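PDB 4RUW: Endonuclease/exonuclease/phosphatase from Beutenbergia cavernae DSM 12333, which is of unknown function but belongs to the endonuclease/exonuclease/phosphatase family, with a DNase I-like domain that carries a zinc ion and a second, Ig-like domain. Local coordinates for residues 165-170 against 217-222. Sequence-based numbering, arbitrary orientation.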
ATOM      1  N   PRO A 165       6.373 -17.407   0.182  1.00 13.51           N
ATOM      2  CA  PRO A 165       5.426 -17.703   1.263  1.00 14.23           C
ATOM      3  C   PRO A 165       5.623 -16.779   2.459  1.00 13.30           C
ATOM      4  O   PRO A 165       6.758 -16.407   2.771  1.00 14.90           O
ATOM      5  CB  PRO A 165       5.779 -19.141   1.645  1.00 16.03           C
ATOM      6  CG  PRO A 165       7.219 -19.304   1.235  1.00 18.26           C
ATOM      7  CD  PRO A 165       7.361 -18.487  -0.013  1.00 16.00           C
ATOM      8  N   LEU A 166       4.533 -16.430   3.131  1.00 12.69           N
ATOM      9  CA  LEU A 166       4.594 -15.581   4.310  1.00 13.63           C
ATOM     10  C   LEU A 166       4.028 -16.382   5.483  1.00 16.88           C
ATOM     11  O   LEU A 166       2.982 -16.991   5.360  1.00 22.67           O
ATOM     12  CB  LEU A 166       3.804 -14.288   4.069  1.00 13.76           C
ATOM     13  CG  LEU A 166       4.274 -13.439   2.880  1.00 12.97           C
ATOM     14  CD1 LEU A 166       3.317 -12.285   2.631  1.00 14.15           C
ATOM     15  CD2 LEU A 166       5.685 -12.916   3.084  1.00 14.18           C
ATOM     16  N   PRO A 167       4.715 -16.373   6.632  1.00 17.76           N
ATOM     17  CA  PRO A 167       4.466 -17.301   7.741  1.00 18.57           C
ATOM     18  C   PRO A 167       3.256 -16.935   8.598  1.00 15.61           C
ATOM     19  O   PRO A 167       2.900 -15.773   8.667  1.00 16.63           O
ATOM     20  CB  PRO A 167       5.728 -17.137   8.588  1.00 21.36           C
ATOM     21  CG  PRO A 167       6.068 -15.698   8.425  1.00 21.35           C
ATOM     22  CD  PRO A 167       5.786 -15.413   6.967  1.00 19.58           C
ATOM     23  N   ASN A 168       2.664 -17.926   9.262  1.00 14.89           N
ATOM     24  CA  ASN A 168       1.695 -17.696  10.333  1.00 14.40           C
ATOM     25  C   ASN A 168       2.090 -18.486  11.581  1.00 13.74           C
ATOM     26  O   ASN A 168       1.267 -19.148  12.208  1.00 14.91           O
ATOM     27  CB  ASN A 168       0.276 -18.070   9.895  1.00 15.19           C
ATOM     28  CG  ASN A 168      -0.499 -16.885   9.333  1.00 14.16           C
ATOM     29  OD1 ASN A 168      -0.845 -16.869   8.158  1.00 15.48           O
ATOM     30  ND2 ASN A 168      -0.784 -15.897  10.178  1.00 13.80           N
ATOM     31  N   GLU A 169       3.366 -18.419  11.939  1.00 14.28           N
ATOM     32  CA  GLU A 169       3.900 -19.250  13.014  1.00 14.95           C
ATOM     33  C   GLU A 169       3.330 -18.918  14.393  1.00 15.11           C
ATOM     34  O   GLU A 169       3.161 -19.801  15.222  1.00 16.46           O
ATOM     35  CB  GLU A 169       5.433 -19.190  13.014  1.00 16.12           C
ATOM     36  CG  GLU A 169       6.125 -20.091  14.035  1.00 17.00           C
ATOM     37  CD  GLU A 169       5.954 -21.585  13.773  1.00 16.88           C
ATOM     38  OE1 GLU A 169       5.492 -21.978  12.678  1.00 18.11           O
ATOM     39  OE2 GLU A 169       6.289 -22.376  14.682  1.00 18.05           O
ATOM     40  N   ASN A 170       3.037 -17.651  14.653  1.00 14.67           N
ATOM     41  CA  ASN A 170       2.459 -17.302  15.950  1.00 15.29           C
ATOM     42  C   ASN A 170       1.002 -17.728  16.074  1.00 15.43           C
ATOM     43  O   ASN A 170       0.577 -18.213  17.117  1.00 17.61           O
ATOM     44  CB  ASN A 170       2.615 -15.812  16.234  1.00 15.74           C
ATOM     45  CG  ASN A 170       4.065 -15.394  16.284  1.00 16.19           C
ATOM     46  OD1 ASN A 170       4.781 -15.723  17.231  1.00 17.86           O
ATOM     47  ND2 ASN A 170       4.512 -14.674  15.261  1.00 17.28           N
ATOM     48  N   LEU A 217       5.255  -8.793   7.066  1.00 11.35           N
ATOM     49  CA  LEU A 217       5.667  -7.523   6.495  1.00 11.75           C
ATOM     50  C   LEU A 217       7.189  -7.403   6.368  1.00 11.23           C
ATOM     51  O   LEU A 217       7.687  -6.852   5.388  1.00 12.08           O
ATOM     52  CB  LEU A 217       5.080  -6.356   7.281  1.00 12.16           C
ATOM     53  CG  LEU A 217       5.378  -4.961   6.726  1.00 12.10           C
ATOM     54  CD1 LEU A 217       4.801  -4.759   5.322  1.00 14.03           C
ATOM     55  CD2 LEU A 217       4.861  -3.914   7.679  1.00 13.32           C
ATOM     56  N   ARG A 218       7.925  -7.887   7.369  0.51 11.84           N
ATOM     57  CA  ARG A 218       9.389  -7.906   7.294  0.51 12.67           C
ATOM     58  C   ARG A 218       9.842  -8.580   6.017  0.51 11.98           C
ATOM     59  O   ARG A 218      10.705  -8.078   5.302  0.51 13.22           O
ATOM     60  CB  ARG A 218       9.982  -8.669   8.468  0.51 14.13           C
ATOM     61  CG  ARG A 218       9.921  -7.930   9.769  0.51 16.07           C
ATOM     62  CD  ARG A 218      10.936  -6.798   9.859  0.51 17.03           C
ATOM     63  NE  ARG A 218      11.348  -6.606  11.250  0.51 17.21           N
ATOM     64  CZ  ARG A 218      11.869  -5.479  11.729  0.51 17.34           C
ATOM     65  NH1 ARG A 218      12.193  -5.375  13.016  0.51 17.41           N
ATOM     66  NH2 ARG A 218      12.053  -4.436  10.926  0.51 15.23           N
ATOM     67  N   ILE A 219       9.272  -9.747   5.749  1.00 12.11           N
ATOM     68  CA  ILE A 219       9.672 -10.526   4.580  1.00 12.62           C
ATOM     69  C   ILE A 219       9.301  -9.775   3.297  1.00 11.88           C
ATOM     70  O   ILE A 219      10.106  -9.666   2.372  1.00 12.78           O
ATOM     71  CB  ILE A 219       9.043 -11.918   4.604  1.00 12.89           C
ATOM     72  CG1 ILE A 219       9.651 -12.726   5.747  1.00 14.75           C
ATOM     73  CG2 ILE A 219       9.260 -12.639   3.281  1.00 13.76           C
ATOM     74  CD1 ILE A 219       8.845 -13.920   6.146  1.00 18.05           C
ATOM     75  N   VAL A 220       8.095  -9.226   3.253  1.00 11.22           N
ATOM     76  CA  VAL A 220       7.674  -8.456   2.088  1.00 11.91           C
ATOM     77  C   VAL A 220       8.645  -7.303   1.822  1.00 11.66           C
ATOM     78  O   VAL A 220       9.137  -7.126   0.701  1.00 12.85           O
ATOM     79  CB  VAL A 220       6.253  -7.917   2.278  1.00 11.81           C
ATOM     80  CG1 VAL A 220       5.910  -6.894   1.214  1.00 13.07           C
ATOM     81  CG2 VAL A 220       5.262  -9.068   2.266  1.00 12.90           C
ATOM     82  N   LEU A 221       8.954  -6.532   2.858  1.00 11.70           N
ATOM     83  CA  LEU A 221       9.811  -5.365   2.677  1.00 12.17           C
ATOM     84  C   LEU A 221      11.218  -5.744   2.241  1.00 12.11           C
ATOM     85  O   LEU A 221      11.849  -5.038   1.461  1.00 13.80           O
ATOM     86  CB  LEU A 221       9.846  -4.518   3.946  1.00 12.26           C
ATOM     87  CG  LEU A 221       8.530  -3.821   4.304  1.00 13.01           C
ATOM     88  CD1 LEU A 221       8.660  -3.109   5.645  1.00 14.09           C
ATOM     89  CD2 LEU A 221       8.122  -2.845   3.209  1.00 14.50           C
ATOM     90  N   ASP A 222      11.705  -6.873   2.738  0.60 12.56           N
ATOM     91  CA  ASP A 222      13.045  -7.307   2.375  0.60 13.76           C
ATOM     92  C   ASP A 222      13.120  -7.746   0.909  0.60 14.46           C
ATOM     93  O   ASP A 222      14.202  -7.898   0.363  0.60 17.57           O
ATOM     94  CB  ASP A 222      13.541  -8.385   3.343  0.60 15.60           C
ATOM     95  CG  ASP A 222      13.852  -7.821   4.735  0.60 16.98           C
ATOM     96  OD1 ASP A 222      13.856  -6.584   4.902  0.60 17.54           O
ATOM     97  OD2 ASP A 222      14.111  -8.610   5.669  0.60 17.85           O
TER
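L166 lays its two methyls against I219 and V220 where a helix covers one sheet of the DNase I-like alpha/beta sandwich. Strand 157-166 is an outermost strand of that sheet, and helix 207-222 packs beside its end; the CA atoms of L166 and I219 are 7.2 Å apart. The buried, many-contact part is the fork of L166. Its chi1 of -59° sets CG anti to the carbonyl carbon, and chi2 of 173° turns the fork so that both methyls meet the helix: CD2 lies 3.6 Å from CG2 of I219 and 3.8 Å from its CB, and CD1 reaches CG2 of V220 at 3.8 Å. L166 and I219 run past each other in opposite directions, whereas L166 and V220 meet nearly at a right angle. Both L166 and V220 are buried, and L201 and Q216 also touch the leucine. On the more open side, P167 and I219 are partly exposed, and a single methyl links helix to proline ring. Across the two segments the contact is wholly apolar; polar ties lie just beyond it, where Q216 NE2 bonds to the carbonyl of P167 and D212 receives the side-chain amides of N168 and N170, fastening the loop after the strand to earlier turns of the same helix. I219 reaches along its extended CG1 arm (chi2 162°) to the P167 ring, and its CD1 ends 3.5 Å from CD of P167 and 4.0 Å from CG of P167.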